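Local coordinates for cell division control protein 45 cdc45 putative (Entamoeba histolytica, PDB 6CC2) that probably acts in DNA replication as a Cdc45-family protein, whose eukaryotic relatives join MCM and GINS in the replicative helicase, at residues Met200-Ala205 with Ile352-Ala357; Glu236-Thr241 with Pro250-Met255; Lys344-Asp349 with Thr388-Tyr393; His359-Ile364 with Phe382-Ser387. All coordinates share one frame; numbering follows the deposited sequence.

Contact 1. Residues Met200-Ala205 with Ile352-Ala357; sequences MYWYAA and ISAFDA
Trp202, on helix 199-213, lays the six-membered half of its indole against the N-cap and first turn of helix 354-364, a helix start that carries a Ser353/Asp356 capping box. Three ring atoms do the touching. CZ3 of Trp202 lies 3.5 Å from Ala354 N, its CH2 is 3.7 Å from Ile352 O and equally near Ser353 O, and its CZ2 is 3.9 Å from Ala357 CB; all meet the ring at a slant. With CG anti to the backbone N (chi1 171°), the indole begins its reach across from a CB that is not itself directed at the other helix. One turn further along, Ala205 meets Ala354 methyl to methyl, the CB atoms 3.7 Å apart, which fits the close backbone approach there (CA to CA 5.8 Å). No hydrogen bond crosses, and Ile352 O, buried here, has no partner in the model.

In the second shell, Phe342 and Lys344 of strand 338-344 pack on the indole. The capping box closes the helix start that the indole meets: Asp356 N donates to Ser353 OG at 3.1 Å, nearly straight. Asp356 OD2 also takes a salt bridge from Arg263, which would tend to favour the ionised carboxylate. The return bond runs from Ser353 N to Asp356 OD2, 3.0 Å long, with the donor 37° out of the carboxylate plane.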
loop_
_atom_site.group_PDB
_atom_site.type_symbol
_atom_site.label_atom_id
_atom_site.label_comp_id
_atom_site.label_asym_id
_atom_site.label_seq_id
_atom_site.Cartn_x
_atom_site.Cartn_y
_atom_site.Cartn_z
HETATM N N MSE A 200 18.563 -7.355 3.111
HETATM C CA MSE A 200 17.953 -6.067 2.790
HETATM C C MSE A 200 17.342 -6.054 1.380
HETATM O O MSE A 200 16.413 -5.292 1.103
HETATM C CB MSE A 200 18.980 -4.961 2.914
HETATM C CG MSE A 200 19.435 -4.704 4.326
HETATM SE SE MSE A 200 20.847 -3.395 4.374
HETATM C CE MSE A 200 20.962 -3.235 6.292
ATOM N N TYR A 201 17.827 -6.904 0.484
ATOM C CA TYR A 201 17.246 -6.951 -0.858
ATOM C C TYR A 201 15.858 -7.594 -0.861
ATOM O O TYR A 201 14.977 -7.191 -1.637
ATOM C CB TYR A 201 18.188 -7.686 -1.814
ATOM C CG TYR A 201 19.380 -6.823 -2.205
ATOM C CD1 TYR A 201 19.305 -5.984 -3.310
ATOM C CD2 TYR A 201 20.552 -6.819 -1.453
ATOM C CE1 TYR A 201 20.378 -5.179 -3.667
ATOM C CE2 TYR A 201 21.629 -6.026 -1.811
ATOM C CZ TYR A 201 21.531 -5.209 -2.924
ATOM O OH TYR A 201 22.597 -4.406 -3.269
ATOM N N TRP A 202 15.647 -8.621 -0.033
ATOM C CA TRP A 202 14.304 -9.167 0.162
ATOM C C TRP A 202 13.348 -8.094 0.657
ATOM O O TRP A 202 12.250 -7.915 0.118
ATOM C CB TRP A 202 14.385 -10.323 1.157
ATOM C CG TRP A 202 13.091 -10.889 1.653
ATOM C CD1 TRP A 202 12.694 -10.983 2.961
ATOM C CD2 TRP A 202 12.047 -11.474 0.873
ATOM N NE1 TRP A 202 11.492 -11.626 3.049
ATOM C CE2 TRP A 202 11.055 -11.920 1.776
ATOM C CE3 TRP A 202 11.865 -11.706 -0.498
ATOM C CZ2 TRP A 202 9.887 -12.559 1.348
ATOM C CZ3 TRP A 202 10.701 -12.321 -0.919
ATOM C CH2 TRP A 202 9.728 -12.745 -0.001
ATOM N N TYR A 203 13.758 -7.354 1.692
ATOM C CA TYR A 203 12.900 -6.281 2.206
ATOM C C TYR A 203 12.678 -5.228 1.132
ATOM O O TYR A 203 11.551 -4.799 0.893
ATOM C CB TYR A 203 13.541 -5.687 3.460
ATOM C CG TYR A 203 13.791 -6.719 4.555
ATOM C CD1 TYR A 203 12.946 -7.789 4.742
ATOM C CD2 TYR A 203 14.891 -6.604 5.396
ATOM C CE1 TYR A 203 13.178 -8.740 5.730
ATOM C CE2 TYR A 203 15.141 -7.544 6.393
ATOM C CZ TYR A 203 14.271 -8.612 6.551
ATOM O OH TYR A 203 14.482 -9.555 7.516
ATOM N N ALA A 204 13.749 -4.811 0.451
ATOM C CA ALA A 204 13.586 -3.804 -0.588
ATOM C C ALA A 204 12.674 -4.301 -1.702
ATOM O O ALA A 204 11.894 -3.515 -2.281
ATOM C CB ALA A 204 14.955 -3.410 -1.160
ATOM N N ALA A 205 12.781 -5.584 -2.069
ATOM C CA ALA A 205 11.877 -6.131 -3.075
ATOM C C ALA A 205 10.425 -6.030 -2.628
ATOM O O ALA A 205 9.547 -5.644 -3.418
ATOM C CB ALA A 205 12.235 -7.594 -3.379
ATOM N N ILE A 352 7.221 -18.317 -1.798
ATOM C CA ILE A 352 6.813 -16.995 -1.353
ATOM C C ILE A 352 7.632 -15.947 -2.102
ATOM O O ILE A 352 8.840 -15.786 -1.846
ATOM C CB ILE A 352 6.980 -16.839 0.166
ATOM C CG1 ILE A 352 6.138 -17.878 0.918
ATOM C CG2 ILE A 352 6.569 -15.431 0.572
ATOM C CD1 ILE A 352 6.257 -17.812 2.436
ATOM N N SER A 353 6.971 -15.212 -2.989
ATOM C CA SER A 353 7.592 -14.092 -3.680
ATOM C C SER A 353 7.411 -12.802 -2.878
ATOM O O SER A 353 6.621 -12.724 -1.926
ATOM C CB SER A 353 6.991 -13.913 -5.064
ATOM O OG SER A 353 5.737 -13.278 -4.932
ATOM N N ALA A 354 8.134 -11.765 -3.300
ATOM C CA ALA A 354 7.989 -10.458 -2.664
ATOM C C ALA A 354 6.616 -9.861 -2.918
ATOM O O ALA A 354 6.165 -9.043 -2.118
ATOM C CB ALA A 354 9.102 -9.526 -3.136
ATOM N N PHE A 355 5.919 -10.270 -4.001
ATOM C CA PHE A 355 4.535 -9.853 -4.167
ATOM C C PHE A 355 3.641 -10.537 -3.148
ATOM O O PHE A 355 2.771 -9.894 -2.543
ATOM C CB PHE A 355 4.037 -10.163 -5.573
ATOM C CG PHE A 355 4.426 -9.139 -6.601
ATOM C CD1 PHE A 355 4.007 -7.830 -6.476
ATOM C CD2 PHE A 355 5.185 -9.486 -7.684
ATOM C CE1 PHE A 355 4.340 -6.891 -7.436
ATOM C CE2 PHE A 355 5.509 -8.553 -8.650
ATOM C CZ PHE A 355 5.095 -7.260 -8.509
ATOM N N ASP A 356 3.838 -11.849 -2.949
ATOM C CA ASP A 356 3.052 -12.564 -1.950
ATOM C C ASP A 356 3.237 -11.921 -0.583
ATOM O O ASP A 356 2.273 -11.708 0.169
ATOM C CB ASP A 356 3.460 -14.031 -1.857
ATOM C CG ASP A 356 3.250 -14.803 -3.149
ATOM O OD1 ASP A 356 2.291 -14.527 -3.892
ATOM O OD2 ASP A 356 4.094 -15.736 -3.398
ATOM N N ALA A 357 4.495 -11.649 -0.229
ATOM C CA ALA A 357 4.796 -11.065 1.067
ATOM C C ALA A 357 4.210 -9.664 1.200
ATOM O O ALA A 357 3.703 -9.300 2.276
ATOM C CB ALA A 357 6.305 -11.036 1.268
#

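Contact 2. Residues Glu236-Thr241 with Pro250-Met255; sequences ETLEIT and PMCVKM
Leu238 bonds to Val253 and Met255 through its own backbone N and O, and these main-chain bonds come first. Leu238 N donates to Val253 O at 2.8 Å with an N-H...O angle of 172°; Met255 N returns a bond to Leu238 O, also 2.8 Å. Because the two partners flank Lys254, this is a parallel beta bridge of Leu238 with Lys254. A water continues the pairing upstream: it donates to Glu236 O at 2.6 Å and accepts from Val253 N.

Side-chain polar contact is made by Lys254. Its chain bends at chi3 (-88°), bringing CE beside the carbonyls of Glu239 and Ile240, and NZ bonds Ile240 O at 2.7 Å from 48° above the carbonyl plane. Asp242 O is a second acceptor, so NZ bridges two carbonyls of the loop after the short strand.

A CA-H...O contact joins Ile240 CA to Met255 O at 3.3 Å; this buried carbonyl has no conventional partner in the model.

Among apolar contacts, Leu238 CB meets Lys254 CB at 3.7 Å. Leu238 CD1 lies 4.3 Å from Cys252 CB, with Leu244 and Val247 also touching the leucine.

The short, weakly bonded strand 237-238 thus runs parallel to 251-257, paired soundly only at Leu238-Lys254, at the edge of a small mixed three-stranded sheet completed by antiparallel 338-344.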
loop_
_atom_site.group_PDB
_atom_site.type_symbol
_atom_site.label_atom_id
_atom_site.label_comp_id
_atom_site.label_asym_id
_atom_site.label_seq_id
_atom_site.Cartn_x
_atom_site.Cartn_y
_atom_site.Cartn_z
ATOM N N GLU A 236 20.334 -14.468 -12.112
ATOM C CA GLU A 236 19.778 -14.638 -13.448
ATOM C C GLU A 236 18.262 -14.748 -13.333
ATOM O O GLU A 236 17.740 -15.291 -12.354
ATOM C CB GLU A 236 20.340 -15.881 -14.133
ATOM C CG GLU A 236 21.831 -15.810 -14.430
ATOM C CD GLU A 236 22.354 -17.074 -15.084
ATOM O OE1 GLU A 236 21.620 -18.086 -15.096
ATOM O OE2 GLU A 236 23.499 -17.055 -15.588
ATOM N N THR A 237 17.554 -14.216 -14.329
ATOM C CA THR A 237 16.097 -14.314 -14.356
ATOM C C THR A 237 15.735 -15.712 -14.841
ATOM O O THR A 237 16.021 -16.079 -15.988
ATOM C CB THR A 237 15.487 -13.239 -15.236
ATOM O OG1 THR A 237 15.866 -11.949 -14.749
ATOM C CG2 THR A 237 13.973 -13.333 -15.215
ATOM N N LEU A 238 15.121 -16.498 -13.965
ATOM C CA LEU A 238 14.782 -17.873 -14.282
ATOM C C LEU A 238 13.445 -17.934 -15.015
ATOM O O LEU A 238 12.615 -17.016 -14.953
ATOM C CB LEU A 238 14.733 -18.701 -13.005
ATOM C CG LEU A 238 16.037 -18.648 -12.192
ATOM C CD1 LEU A 238 15.843 -19.280 -10.816
ATOM C CD2 LEU A 238 17.164 -19.326 -12.942
ATOM N N GLU A 239 13.243 -19.041 -15.728
ATOM C CA GLU A 239 12.054 -19.191 -16.553
ATOM C C GLU A 239 10.822 -19.465 -15.698
ATOM O O GLU A 239 10.899 -19.964 -14.567
ATOM C CB GLU A 239 12.249 -20.336 -17.564
ATOM C CG GLU A 239 13.344 -20.084 -18.582
ATOM C CD GLU A 239 13.505 -21.239 -19.558
ATOM O OE1 GLU A 239 12.612 -22.117 -19.603
ATOM O OE2 GLU A 239 14.524 -21.276 -20.279
ATOM N N ILE A 240 9.656 -19.155 -16.282
ATOM C CA ILE A 240 8.402 -19.262 -15.542
ATOM C C ILE A 240 8.120 -20.697 -15.144
ATOM O O ILE A 240 7.410 -20.945 -14.165
ATOM C CB ILE A 240 7.242 -18.670 -16.360
ATOM C CG1 ILE A 240 6.011 -18.485 -15.471
ATOM C CG2 ILE A 240 6.903 -19.580 -17.549
ATOM C CD1 ILE A 240 4.983 -17.531 -16.062
ATOM N N THR A 241 8.662 -21.667 -15.887
ATOM C CA THR A 241 8.463 -23.078 -15.558
ATOM C C THR A 241 9.380 -23.574 -14.441
ATOM O O THR A 241 9.241 -24.725 -14.014
ATOM C CB THR A 241 8.681 -23.938 -16.803
ATOM O OG1 THR A 241 9.947 -23.610 -17.388
ATOM C CG2 THR A 241 7.588 -23.696 -17.825
ATOM N N PRO A 250 20.146 -18.046 -1.808
ATOM C CA PRO A 250 19.031 -17.906 -0.859
ATOM C C PRO A 250 17.902 -17.038 -1.347
ATOM O O PRO A 250 16.840 -17.035 -0.702
ATOM C CB PRO A 250 19.687 -17.262 0.374
ATOM C CG PRO A 250 20.932 -16.640 -0.154
ATOM C CD PRO A 250 21.414 -17.592 -1.212
HETATM N N MSE A 251 18.116 -16.261 -2.408
HETATM C CA MSE A 251 17.076 -15.472 -3.054
HETATM C C MSE A 251 17.257 -15.686 -4.552
HETATM O O MSE A 251 18.351 -16.060 -4.992
HETATM C CB MSE A 251 17.178 -13.989 -2.692
HETATM C CG MSE A 251 16.953 -13.692 -1.202
HETATM SE SE MSE A 251 17.496 -11.882 -0.650
HETATM C CE MSE A 251 19.414 -12.111 -0.693
ATOM N N CYS A 252 16.207 -15.437 -5.337
ATOM C CA CYS A 252 16.308 -15.570 -6.784
ATOM C C CYS A 252 15.167 -14.804 -7.435
ATOM O O CYS A 252 14.276 -14.293 -6.764
ATOM C CB CYS A 252 16.295 -17.040 -7.199
ATOM S SG CYS A 252 14.694 -17.827 -6.956
ATOM N N VAL A 253 15.209 -14.748 -8.769
ATOM C CA VAL A 253 14.200 -14.075 -9.577
ATOM C C VAL A 253 13.775 -15.017 -10.685
ATOM O O VAL A 253 14.622 -15.631 -11.346
ATOM C CB VAL A 253 14.749 -12.766 -10.183
ATOM C CG1 VAL A 253 13.759 -12.177 -11.172
ATOM C CG2 VAL A 253 15.060 -11.776 -9.091
ATOM N N LYS A 254 12.468 -15.107 -10.923
ATOM C CA LYS A 254 11.972 -15.855 -12.070
ATOM C C LYS A 254 10.788 -15.117 -12.673
ATOM O O LYS A 254 10.067 -14.402 -11.970
ATOM C CB LYS A 254 11.561 -17.289 -11.719
ATOM C CG LYS A 254 10.446 -17.409 -10.738
ATOM C CD LYS A 254 9.880 -18.833 -10.716
ATOM C CE LYS A 254 8.781 -19.007 -11.741
ATOM N NZ LYS A 254 8.062 -20.300 -11.580
HETATM N N MSE A 255 10.609 -15.283 -13.979
HETATM C CA MSE A 255 9.397 -14.801 -14.670
HETATM C C MSE A 255 8.202 -15.449 -14.002
HETATM O O MSE A 255 8.243 -16.610 -13.637
HETATM C CB MSE A 255 9.451 -15.132 -16.155
HETATM C CG MSE A 255 8.255 -14.592 -16.950
HETATM SE SE MSE A 255 8.080 -12.634 -16.889
HETATM C CE MSE A 255 9.961 -12.162 -17.259
HETATM O O HOH W 1 17.740 -15.858 -9.847
#

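Contact 3. Residues Lys344-Asp349 with Thr388-Tyr393; sequences KKFGMD and TTAEPY
Phe346 presses its ring against the Thr388-Ala390 backbone and carries most of this contact between two loops. Just before it, the aliphatic chain of Lys344 covers part of one face of the ring, with CG 4.2 Å above the plane of Phe346 and offset toward the rim. The carbonyl of Lys345 is linked to Thr388 O by a water, though its bond to Thr388 is weak.

At Phe346 itself, the ring atom CD1 comes 3.4 Å from Thr388 O, which sits at the ring edge in its plane, while Thr389 O lies over a face. Nearer the backbone, Phe346 CB meets Ala390 CB at 3.8 Å. At the far tip, Phe346 CZ is 4.1 Å from Tyr393 CE2; the side chains cross at about a right angle and the ring planes differ by 50°, an oblique pair. Ala390 N donates to a water 2.9 Å away, for which Phe346 O is a possible but long and weak partner.

Gly347, at positive phi (62°), and Met348 form the corner. At Asp349, OD2 is 3.6 Å from Ala390 CB, while OD1 bonds Ser351 OG.

Phe346 and Asp349 bond each other N to O in both directions, 2.9 Å between Phe346 N and Asp349 O, closing a type II' beta turn. The loop bearing it, between strand 338-344 and helix 354-364, thus packs on the connection from helix 374-385 to helix 393-417.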
loop_
_atom_site.group_PDB
_atom_site.type_symbol
_atom_site.label_atom_id
_atom_site.label_comp_id
_atom_site.label_asym_id
_atom_site.label_seq_id
_atom_site.Cartn_x
_atom_site.Cartn_y
_atom_site.Cartn_z
ATOM N N LYS A 344 12.461 -15.394 -1.815
ATOM C CA LYS A 344 13.395 -15.779 -0.765
ATOM C C LYS A 344 13.016 -17.171 -0.270
ATOM O O LYS A 344 11.832 -17.457 -0.061
ATOM C CB LYS A 344 13.367 -14.774 0.392
ATOM C CG LYS A 344 14.261 -15.183 1.568
ATOM C CD LYS A 344 14.157 -14.191 2.706
ATOM C CE LYS A 344 14.836 -14.747 3.969
ATOM N NZ LYS A 344 16.260 -15.027 3.752
ATOM N N LYS A 345 14.029 -18.030 -0.093
ATOM C CA LYS A 345 13.810 -19.384 0.397
ATOM C C LYS A 345 13.645 -19.389 1.915
ATOM O O LYS A 345 14.440 -18.784 2.637
ATOM C CB LYS A 345 14.981 -20.275 0.002
ATOM C CG LYS A 345 14.694 -21.763 0.118
ATOM C CD LYS A 345 15.878 -22.573 -0.376
ATOM C CE LYS A 345 15.559 -24.051 -0.462
ATOM N NZ LYS A 345 16.739 -24.823 -0.947
ATOM N N PHE A 346 12.599 -20.053 2.388
ATOM C CA PHE A 346 12.327 -20.239 3.815
ATOM C C PHE A 346 12.368 -21.746 4.065
ATOM O O PHE A 346 11.418 -22.459 3.729
ATOM C CB PHE A 346 10.984 -19.650 4.212
ATOM C CG PHE A 346 10.888 -18.153 4.055
ATOM C CD1 PHE A 346 11.424 -17.306 5.011
ATOM C CD2 PHE A 346 10.263 -17.603 2.966
ATOM C CE1 PHE A 346 11.320 -15.941 4.881
ATOM C CE2 PHE A 346 10.152 -16.227 2.828
ATOM C CZ PHE A 346 10.688 -15.398 3.790
ATOM N N GLY A 347 13.464 -22.228 4.643
ATOM C CA GLY A 347 13.635 -23.663 4.791
ATOM C C GLY A 347 13.665 -24.328 3.427
ATOM O O GLY A 347 14.551 -24.064 2.610
HETATM N N MSE A 348 12.684 -25.188 3.156
HETATM C CA MSE A 348 12.600 -25.882 1.886
HETATM C C MSE A 348 11.565 -25.240 0.956
HETATM O O MSE A 348 11.328 -25.712 -0.145
HETATM C CB MSE A 348 12.239 -27.352 2.101
HETATM C CG MSE A 348 13.336 -28.170 2.770
HETATM SE SE MSE A 348 14.945 -28.300 1.671
HETATM C CE MSE A 348 14.187 -29.227 0.129
ATOM N N ASP A 349 10.955 -24.160 1.421
ATOM C CA ASP A 349 9.820 -23.522 0.748
ATOM C C ASP A 349 10.330 -22.320 -0.041
ATOM O O ASP A 349 10.809 -21.343 0.542
ATOM C CB ASP A 349 8.778 -23.104 1.781
ATOM C CG ASP A 349 7.534 -22.498 1.168
ATOM O OD1 ASP A 349 7.542 -22.158 -0.031
ATOM O OD2 ASP A 349 6.529 -22.351 1.903
ATOM N N THR A 388 11.907 -15.137 9.396
ATOM C CA THR A 388 12.857 -16.009 8.723
ATOM C C THR A 388 12.255 -17.364 8.400
ATOM O O THR A 388 12.973 -18.245 7.943
ATOM C CB THR A 388 14.113 -16.188 9.576
ATOM O OG1 THR A 388 13.752 -16.814 10.804
ATOM C CG2 THR A 388 14.764 -14.831 9.856
ATOM N N THR A 389 10.948 -17.534 8.594
ATOM C CA THR A 389 10.256 -18.780 8.317
ATOM C C THR A 389 9.029 -18.497 7.447
ATOM O O THR A 389 8.556 -17.369 7.353
ATOM C CB THR A 389 9.853 -19.476 9.614
ATOM O OG1 THR A 389 9.028 -18.601 10.390
ATOM C CG2 THR A 389 11.096 -19.834 10.442
ATOM N N ALA A 390 8.499 -19.552 6.832
ATOM C CA ALA A 390 7.347 -19.407 5.936
ATOM C C ALA A 390 6.029 -19.399 6.689
ATOM O O ALA A 390 5.096 -18.682 6.304
ATOM C CB ALA A 390 7.338 -20.539 4.908
ATOM N N GLU A 391 5.935 -20.154 7.770
ATOM C CA GLU A 391 4.654 -20.354 8.431
ATOM C C GLU A 391 3.973 -19.063 8.868
ATOM O O GLU A 391 2.738 -18.982 8.744
ATOM C CB GLU A 391 4.854 -21.279 9.641
ATOM C CG GLU A 391 5.169 -22.735 9.288
ATOM C CD GLU A 391 6.596 -22.970 8.795
ATOM O OE1 GLU A 391 7.479 -22.103 8.974
ATOM O OE2 GLU A 391 6.841 -24.057 8.229
ATOM N N PRO A 392 4.674 -18.039 9.364
ATOM C CA PRO A 392 3.961 -16.818 9.761
ATOM C C PRO A 392 3.155 -16.200 8.632
ATOM O O PRO A 392 2.144 -15.531 8.885
ATOM C CB PRO A 392 5.095 -15.893 10.233
ATOM C CG PRO A 392 6.159 -16.860 10.735
ATOM C CD PRO A 392 6.098 -18.016 9.769
ATOM N N TYR A 393 3.602 -16.348 7.383
ATOM C CA TYR A 393 2.908 -15.715 6.274
ATOM C C TYR A 393 1.523 -16.302 6.046
ATOM O O TYR A 393 0.681 -15.640 5.433
ATOM C CB TYR A 393 3.732 -15.833 4.989
ATOM C CG TYR A 393 4.821 -14.769 4.909
ATOM C CD1 TYR A 393 4.523 -13.486 4.483
ATOM C CD2 TYR A 393 6.129 -15.057 5.275
ATOM C CE1 TYR A 393 5.487 -12.511 4.416
ATOM C CE2 TYR A 393 7.106 -14.093 5.232
ATOM C CZ TYR A 393 6.780 -12.815 4.797
ATOM O OH TYR A 393 7.752 -11.853 4.744
HETATM O O HOH W 2 15.401 -18.313 5.705
HETATM O O HOH W 3 9.946 -22.102 6.862
HETATM O O HOH W 4 8.949 -23.960 5.548
#

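Contact 4. Residues His359-Ile364 with Phe382-Ser387; sequences HAIGSI and FKLLSS
Ile361 and Leu384 mark the nearest backbone approach of helix 354-364 to the last turn of helix 374-385, with CA atoms 6.7 Å apart, a spacing bridged entirely by aliphatic side chains.

Leu384 points its CB at the partner helix and holds CG anti to its backbone N (chi1 -180°). From there the CD2 branch meets three residues, Ala360, Ile361 and Ile364, within about one turn of that helix. The methyl lies 3.8 Å from Ile361 CG1. It is also 3.9 Å from Ile364 CG1, where the two side chains cross at about a right angle, and 4.1 Å from Ala360 CB. The other Ile361 contact is made farther out: its CD1 touches Leu385 CD1 at 3.8 Å and lies equally near Leu385 CA, so the isoleucine spans both leucines. No hydrogen bond joins the segments, and all five touching residues are buried.

Polar groups gather at the C-terminal end of helix 374-385. Ser386 OG donates to Phe382 O at 2.8 Å and Ser386 N reaches the same oxygen at 2.9 Å, from opposite faces of the carbonyl plane. Lys40 NZ is a further partner of that hydroxyl.

Around this pair, helix 393-417 adds Tyr393 against Ala360 and Leu384, and Phe395 against Ile364. Helix 33-48 brings Val33 to Ile361 and Ile36 to Leu385, while helix 199-213 packs Tyr203 and Ile206 on Leu385.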
loop_
_atom_site.group_PDB
_atom_site.type_symbol
_atom_site.label_atom_id
_atom_site.label_comp_id
_atom_site.label_asym_id
_atom_site.label_seq_id
_atom_site.Cartn_x
_atom_site.Cartn_y
_atom_site.Cartn_z
ATOM N N HIS A 359 1.518 -8.540 -0.293
ATOM C CA HIS A 359 0.073 -8.707 -0.093
ATOM C C HIS A 359 -0.213 -9.099 1.355
ATOM O O HIS A 359 -1.140 -8.569 1.984
ATOM C CB HIS A 359 -0.496 -9.768 -1.046
ATOM C CG HIS A 359 -0.676 -9.303 -2.447
ATOM N ND1 HIS A 359 -1.487 -8.240 -2.785
ATOM C CD2 HIS A 359 -0.195 -9.801 -3.613
ATOM C CE1 HIS A 359 -1.473 -8.082 -4.098
ATOM N NE2 HIS A 359 -0.703 -9.018 -4.627
ATOM N N ALA A 360 0.561 -10.032 1.892
ATOM C CA ALA A 360 0.314 -10.544 3.228
ATOM C C ALA A 360 0.521 -9.452 4.263
ATOM O O ALA A 360 -0.303 -9.268 5.159
ATOM C CB ALA A 360 1.243 -11.722 3.529
ATOM N N ILE A 361 1.649 -8.730 4.167
ATOM C CA ILE A 361 1.935 -7.668 5.134
ATOM C C ILE A 361 0.940 -6.529 4.976
ATOM O O ILE A 361 0.468 -5.959 5.974
ATOM C CB ILE A 361 3.391 -7.189 4.976
ATOM C CG1 ILE A 361 4.352 -8.360 5.215
ATOM C CG2 ILE A 361 3.696 -6.027 5.937
ATOM C CD1 ILE A 361 5.778 -8.105 4.747
ATOM N N GLY A 362 0.602 -6.174 3.726
ATOM C CA GLY A 362 -0.379 -5.128 3.506
ATOM C C GLY A 362 -1.711 -5.458 4.156
ATOM O O GLY A 362 -2.371 -4.586 4.729
ATOM N N SER A 363 -2.096 -6.730 4.114
ATOM C CA SER A 363 -3.318 -7.153 4.777
ATOM C C SER A 363 -3.189 -7.090 6.290
ATOM O O SER A 363 -4.110 -6.640 6.980
ATOM C CB SER A 363 -3.685 -8.570 4.319
ATOM O OG SER A 363 -4.870 -9.027 4.966
ATOM N N ILE A 364 -2.050 -7.528 6.831
ATOM C CA ILE A 364 -1.875 -7.480 8.291
ATOM C C ILE A 364 -2.024 -6.048 8.812
ATOM O O ILE A 364 -2.622 -5.817 9.873
ATOM C CB ILE A 364 -0.513 -8.079 8.687
ATOM C CG1 ILE A 364 -0.481 -9.574 8.466
ATOM C CG2 ILE A 364 -0.177 -7.742 10.152
ATOM C CD1 ILE A 364 -1.539 -10.344 9.193
ATOM N N PHE A 382 5.828 -5.304 10.926
ATOM C CA PHE A 382 7.280 -5.408 11.129
ATOM C C PHE A 382 7.687 -6.827 11.495
ATOM O O PHE A 382 8.690 -7.349 10.982
ATOM C CB PHE A 382 7.708 -4.429 12.225
ATOM C CG PHE A 382 9.173 -4.486 12.566
ATOM C CD1 PHE A 382 9.628 -5.329 13.568
ATOM C CD2 PHE A 382 10.092 -3.690 11.898
ATOM C CE1 PHE A 382 10.975 -5.402 13.888
ATOM C CE2 PHE A 382 11.460 -3.750 12.244
ATOM C CZ PHE A 382 11.882 -4.602 13.219
ATOM N N LYS A 383 6.942 -7.451 12.404
ATOM C CA LYS A 383 7.231 -8.814 12.818
ATOM C C LYS A 383 7.114 -9.780 11.645
ATOM O O LYS A 383 7.981 -10.644 11.463
ATOM C CB LYS A 383 6.276 -9.225 13.940
ATOM C CG LYS A 383 6.401 -10.656 14.418
ATOM C CD LYS A 383 5.269 -11.004 15.387
ATOM C CE LYS A 383 5.424 -12.404 15.963
ATOM N NZ LYS A 383 6.630 -12.517 16.831
ATOM N N LEU A 384 6.068 -9.640 10.827
ATOM C CA LEU A 384 5.937 -10.528 9.668
ATOM C C LEU A 384 7.053 -10.270 8.658
ATOM O O LEU A 384 7.681 -11.212 8.152
ATOM C CB LEU A 384 4.560 -10.398 9.026
ATOM C CG LEU A 384 4.339 -11.302 7.814
ATOM C CD1 LEU A 384 4.686 -12.753 8.140
ATOM C CD2 LEU A 384 2.884 -11.201 7.276
ATOM N N LEU A 385 7.309 -9.000 8.341
ATOM C CA LEU A 385 8.402 -8.665 7.433
ATOM C C LEU A 385 9.700 -9.312 7.890
ATOM O O LEU A 385 10.479 -9.828 7.070
ATOM C CB LEU A 385 8.560 -7.141 7.356
ATOM C CG LEU A 385 9.670 -6.617 6.461
ATOM C CD1 LEU A 385 9.350 -6.872 4.989
ATOM C CD2 LEU A 385 9.838 -5.123 6.735
ATOM N N SER A 386 9.942 -9.321 9.202
ATOM C CA SER A 386 11.181 -9.821 9.752
ATOM C C SER A 386 11.244 -11.338 9.816
ATOM O O SER A 386 12.290 -11.876 10.215
ATOM C CB SER A 386 11.393 -9.260 11.173
ATOM O OG SER A 386 11.461 -7.837 11.173
ATOM N N SER A 387 10.183 -12.035 9.447
ATOM C CA SER A 387 10.166 -13.480 9.595
ATOM C C SER A 387 11.277 -14.136 8.786
ATOM O O SER A 387 11.541 -13.760 7.637
ATOM C CB SER A 387 8.813 -14.055 9.148
ATOM O OG SER A 387 8.833 -15.463 9.371
#

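Contacts 1, 3 and 4 form one continuous cluster, buried at contacts 1 and 4 and partly buried at contact 3, with centres 10 to 13 Å apart. Contacts 1 and 4 use successive parts of helix 354-364. Trp202 joins contact 1 to contact 3: its CZ2 is 3.8 Å from Phe346 CZ, and Tyr393 CE1 approaches Ala357 CB at 3.6 Å. Contact 4 is nested in sequence within the loop closed by contact 3, and Phe346 CE1 lies 3.5 Å from Ser387 O. Contact 2 is more peripheral, its centre about 23 Å from that of contact 4, but it reaches contact 3 through a probable hydrogen bond of Lys345 N to Pro250 O (3.0 Å). The ethanediol near Ile240 probably comes from the crystallisation liquor.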